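Local coordinates for malonyl CoA-acyl carrier protein transacylase (Clostridium perfringens, PDB 3PTW), which probably transfers the malonyl group from malonyl-CoA to the acyl carrier protein, the step that supplies extender units for fatty acid synthesis, at residues 148-152 with 153-157; 257-260 with 261-265. All blocks are in the same frame, centred on the assembly; numbering follows the deposited sequence.

Contact 1: residues 148-152 with 153-157; sequences KSSPY and GIVEG
The apolar part of the contact is a single tight meeting: CG1 of Val155 presses on CB of Ser149 at 3.5 Å, closer than carbon atoms usually pack. That methyl is put there by the first torsion of Val155 (chi1 42°), which wedges CG1 between the valine's own backbone N and its carbonyl carbon and turns it back to the end of the helix. Leu175, Ala178 and Phe181 of helix 172-184 close around the same two residues, Val155 resting on Leu175 and Ser149 on the other two.

Among the polar links, one backbone hydrogen bond spans the turn, from Gly153 N to Ser150 O at 3.2 Å. It is reasonably straight at the hydrogen (158°), but the donor stands above the carbonyl plane, 70° out of it. One residue earlier, Tyr152 N bonds to Ser149 O at 3.0 Å, and a CA-H...O contact joins Ser150 CA to Gly153 O at 3.5 Å. Helix 139-149 thus runs out through a 3-10 segment, 150-152, into strand 155-162, an outermost strand of the small four-stranded antiparallel sheet in the acyl transferase domain. The reversal passes through Gly153, which has a positive phi and an extended psi, a conformation readily open to glycine.

Water mediates the remaining link. Water 1 donates to Ser150 OG at 3.0 Å and accepts from Val155 N at 3.1 Å, bridging the 3-10 segment and the start of the strand. Ser150 OG also bonds to Ile146 O and Ser149 OG to Ile145 O, tying both hydroxyls back to the preceding helical turn. The Tyr152 ring leads away from the strand to form a cation-pi contact with Lys177; Ser149 O lies in plane at its edge.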
# COMPACT_ATOMS: atom_id res chain seq x y z
N LYS A 148 -12.96 3.53 -25.21
CA LYS A 148 -12.88 4.63 -26.15
C LYS A 148 -11.46 5.16 -26.31
O LYS A 148 -11.12 5.70 -27.36
CB LYS A 148 -13.77 5.78 -25.71
CG LYS A 148 -15.25 5.55 -25.90
CD LYS A 148 -16.02 6.63 -25.16
CE LYS A 148 -17.39 6.83 -25.75
NZ LYS A 148 -18.03 7.98 -25.07
N SER A 149 -10.65 5.00 -25.26
CA SER A 149 -9.32 5.62 -25.21
C SER A 149 -8.22 4.71 -25.74
O SER A 149 -7.14 5.19 -26.08
CB SER A 149 -8.97 6.06 -23.77
OG SER A 149 -9.97 6.91 -23.22
N SER A 150 -8.49 3.41 -25.82
CA SER A 150 -7.46 2.42 -26.18
C SER A 150 -6.89 2.51 -27.61
O SER A 150 -5.75 2.12 -27.82
CB SER A 150 -7.92 1.00 -25.86
OG SER A 150 -7.81 0.77 -24.46
N PRO A 151 -7.67 3.04 -28.58
CA PRO A 151 -7.05 3.27 -29.89
C PRO A 151 -5.95 4.35 -29.88
O PRO A 151 -5.20 4.47 -30.84
CB PRO A 151 -8.22 3.73 -30.77
CG PRO A 151 -9.45 3.22 -30.07
CD PRO A 151 -9.12 3.27 -28.60
N TYR A 152 -5.86 5.13 -28.79
CA TYR A 152 -4.88 6.22 -28.71
C TYR A 152 -3.64 5.77 -27.96
O TYR A 152 -2.68 6.53 -27.81
CB TYR A 152 -5.50 7.46 -28.08
CG TYR A 152 -6.63 8.04 -28.91
CD1 TYR A 152 -6.36 8.84 -30.02
CD2 TYR A 152 -7.96 7.76 -28.59
CE1 TYR A 152 -7.39 9.37 -30.80
CE2 TYR A 152 -9.01 8.29 -29.37
CZ TYR A 152 -8.72 9.09 -30.46
OH TYR A 152 -9.74 9.61 -31.23
N GLY A 153 -3.68 4.53 -27.50
CA GLY A 153 -2.58 3.96 -26.74
C GLY A 153 -3.06 3.35 -25.44
O GLY A 153 -4.27 3.34 -25.16
N ILE A 154 -2.10 2.87 -24.64
CA ILE A 154 -2.41 2.08 -23.45
C ILE A 154 -3.08 2.85 -22.32
O ILE A 154 -2.51 3.80 -21.77
CB ILE A 154 -1.16 1.33 -22.93
CG1 ILE A 154 -0.79 0.19 -23.90
CG2 ILE A 154 -1.40 0.80 -21.49
CD1 ILE A 154 0.61 -0.34 -23.74
N VAL A 155 -4.30 2.44 -21.99
CA VAL A 155 -4.96 2.89 -20.77
C VAL A 155 -5.68 1.71 -20.11
O VAL A 155 -6.42 0.96 -20.77
CB VAL A 155 -5.88 4.12 -21.03
CG1 VAL A 155 -6.67 3.93 -22.31
CG2 VAL A 155 -6.79 4.41 -19.85
N GLU A 156 -5.45 1.56 -18.82
CA GLU A 156 -5.94 0.43 -18.05
C GLU A 156 -6.31 0.92 -16.65
O GLU A 156 -5.81 1.96 -16.20
CB GLU A 156 -4.85 -0.67 -17.97
CG GLU A 156 -4.39 -1.25 -19.34
CD GLU A 156 -3.30 -2.32 -19.24
OE1 GLU A 156 -2.81 -2.59 -18.11
OE2 GLU A 156 -2.91 -2.89 -20.28
N GLY A 157 -7.22 0.21 -15.97
CA GLY A 157 -7.49 0.48 -14.56
C GLY A 157 -6.24 0.18 -13.74
O GLY A 157 -5.56 -0.81 -13.99
O HOH W 1 -5.03 -0.09 -23.70

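Contact 2: residues 257-260 with 261-265; sequences NDIE and KMIES
With CG anti to its carbonyl carbon (chi1 -74°), Met262 sends its side chain outward, CG passing 3.3 Å from Asp258 O, and SD ends 4.3 Å from CD1 of Ile259. Ile263 starts with the same kind of torsion for CG1, and its extended chain brings CD1 to 4.2 Å from CG2 of Ile259. Ile259 therefore meets both later residues, Met262 through CD1 and Ile263 through CG2, in loose apolar contacts. All three side chains also touch Phe270 of strand 269-273, while Met262 reaches Ile86 and Cys88 of strand 86-89 as well.

Lys261 bends at chi2 and chi4, curling its amine round to Glu264. The salt bridge, NZ to OE1 at 2.6 Å, is short, and NZ comes from above the carboxylate plane, 49° out of it. On the buried side, Asp258 OD2 is held by Asn229 ND2.

Four i to i+4 backbone bonds run through the segment, from Lys261 N to Asn257 O, 2.9 Å long, up to Glu264 N to Glu260 O. At the C-terminal end Lys261 O accepts twice, from Ser265 N at 2.8 Å and from Ser265 OG at 2.6 Å, the donors approaching from opposite faces of its plane; the hydroxyl thus closes back onto the last turn. The whole is an amphipathic alpha-helix, residues 255-264, with an i, i+3 ion pair and an apolar side laid on the parallel strands of an alpha/beta sheet, as in the larger subdomain of malonyl-CoA:ACP transacylases.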
# COMPACT_ATOMS: atom_id res chain seq x y z
N ASN A 257 -12.15 -4.13 -3.08
CA ASN A 257 -12.55 -5.53 -2.91
C ASN A 257 -11.89 -6.15 -1.67
O ASN A 257 -12.53 -6.91 -0.92
CB ASN A 257 -12.22 -6.35 -4.16
CG ASN A 257 -12.72 -5.71 -5.45
OD1 ASN A 257 -12.22 -4.66 -5.89
ND2 ASN A 257 -13.69 -6.34 -6.07
N ASP A 258 -10.62 -5.81 -1.46
CA ASP A 258 -9.86 -6.26 -0.29
C ASP A 258 -10.58 -5.89 0.99
O ASP A 258 -10.81 -6.73 1.85
CB ASP A 258 -8.44 -5.67 -0.28
CG ASP A 258 -7.51 -6.34 -1.26
OD1 ASP A 258 -7.75 -7.52 -1.62
OD2 ASP A 258 -6.52 -5.70 -1.68
N ILE A 259 -10.96 -4.61 1.11
CA ILE A 259 -11.66 -4.11 2.29
C ILE A 259 -12.98 -4.84 2.48
O ILE A 259 -13.29 -5.30 3.58
CB ILE A 259 -11.88 -2.57 2.22
CG1 ILE A 259 -10.54 -1.84 2.14
CG2 ILE A 259 -12.76 -2.09 3.40
CD1 ILE A 259 -9.56 -2.14 3.32
N GLU A 260 -13.73 -4.96 1.39
CA GLU A 260 -15.03 -5.63 1.36
C GLU A 260 -14.91 -7.06 1.92
O GLU A 260 -15.70 -7.48 2.76
CB GLU A 260 -15.57 -5.63 -0.09
CG GLU A 260 -17.00 -5.12 -0.28
CD GLU A 260 -17.14 -4.01 -1.35
OE1 GLU A 260 -17.72 -2.95 -1.02
OE2 GLU A 260 -16.69 -4.18 -2.51
N LYS A 261 -13.89 -7.79 1.46
CA LYS A 261 -13.63 -9.14 1.93
C LYS A 261 -13.23 -9.18 3.40
O LYS A 261 -13.63 -10.08 4.15
CB LYS A 261 -12.58 -9.84 1.06
CG LYS A 261 -13.11 -10.29 -0.30
CD LYS A 261 -13.97 -11.54 -0.17
CE LYS A 261 -14.81 -11.75 -1.41
NZ LYS A 261 -16.13 -11.05 -1.32
N MET A 262 -12.44 -8.19 3.82
CA MET A 262 -12.05 -8.09 5.22
C MET A 262 -13.31 -7.98 6.08
O MET A 262 -13.44 -8.66 7.09
CB MET A 262 -11.10 -6.91 5.45
CG MET A 262 -9.69 -7.16 4.93
SD MET A 262 -8.50 -5.83 5.20
CE MET A 262 -8.07 -6.10 6.93
N ILE A 263 -14.23 -7.10 5.67
CA ILE A 263 -15.50 -6.90 6.37
C ILE A 263 -16.36 -8.17 6.34
O ILE A 263 -16.93 -8.55 7.36
CB ILE A 263 -16.28 -5.68 5.81
CG1 ILE A 263 -15.52 -4.39 6.16
CG2 ILE A 263 -17.75 -5.66 6.32
CD1 ILE A 263 -16.16 -3.10 5.69
N GLU A 264 -16.44 -8.82 5.17
CA GLU A 264 -17.08 -10.13 5.02
C GLU A 264 -16.55 -11.11 6.05
O GLU A 264 -17.30 -11.83 6.68
CB GLU A 264 -16.78 -10.70 3.64
CG GLU A 264 -17.98 -10.94 2.76
CD GLU A 264 -17.61 -11.75 1.51
OE1 GLU A 264 -18.10 -11.38 0.42
OE2 GLU A 264 -16.83 -12.72 1.62
N SER A 265 -15.23 -11.09 6.23
CA SER A 265 -14.52 -11.98 7.12
C SER A 265 -14.68 -11.59 8.59
O SER A 265 -14.12 -12.24 9.47
CB SER A 265 -13.04 -12.01 6.75
OG SER A 265 -12.88 -12.31 5.36

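Overall arrangement
Contacts 1 and 2 lie in separate parts of the acyl transferase domain, contact 1 earlier in the chain. Their centres are 30 Å apart and their nearest atoms about 11 Å apart, without touching. Residues 148-157 lead into a strand of the four-stranded antiparallel sheet, whereas helix 255-264 packs on the six-stranded mixed sheet; the centre of contact 1 lies about 25 Å, and that of contact 2 about 16 Å, from the centre of the chain. In contact 2 the Asp258 side chain lies near, without touching, Gly89, Ser91 and Gly93, a GxSxG pattern consistent with the nucleophile elbow expected of this family, in which a serine probably carries the acyl group.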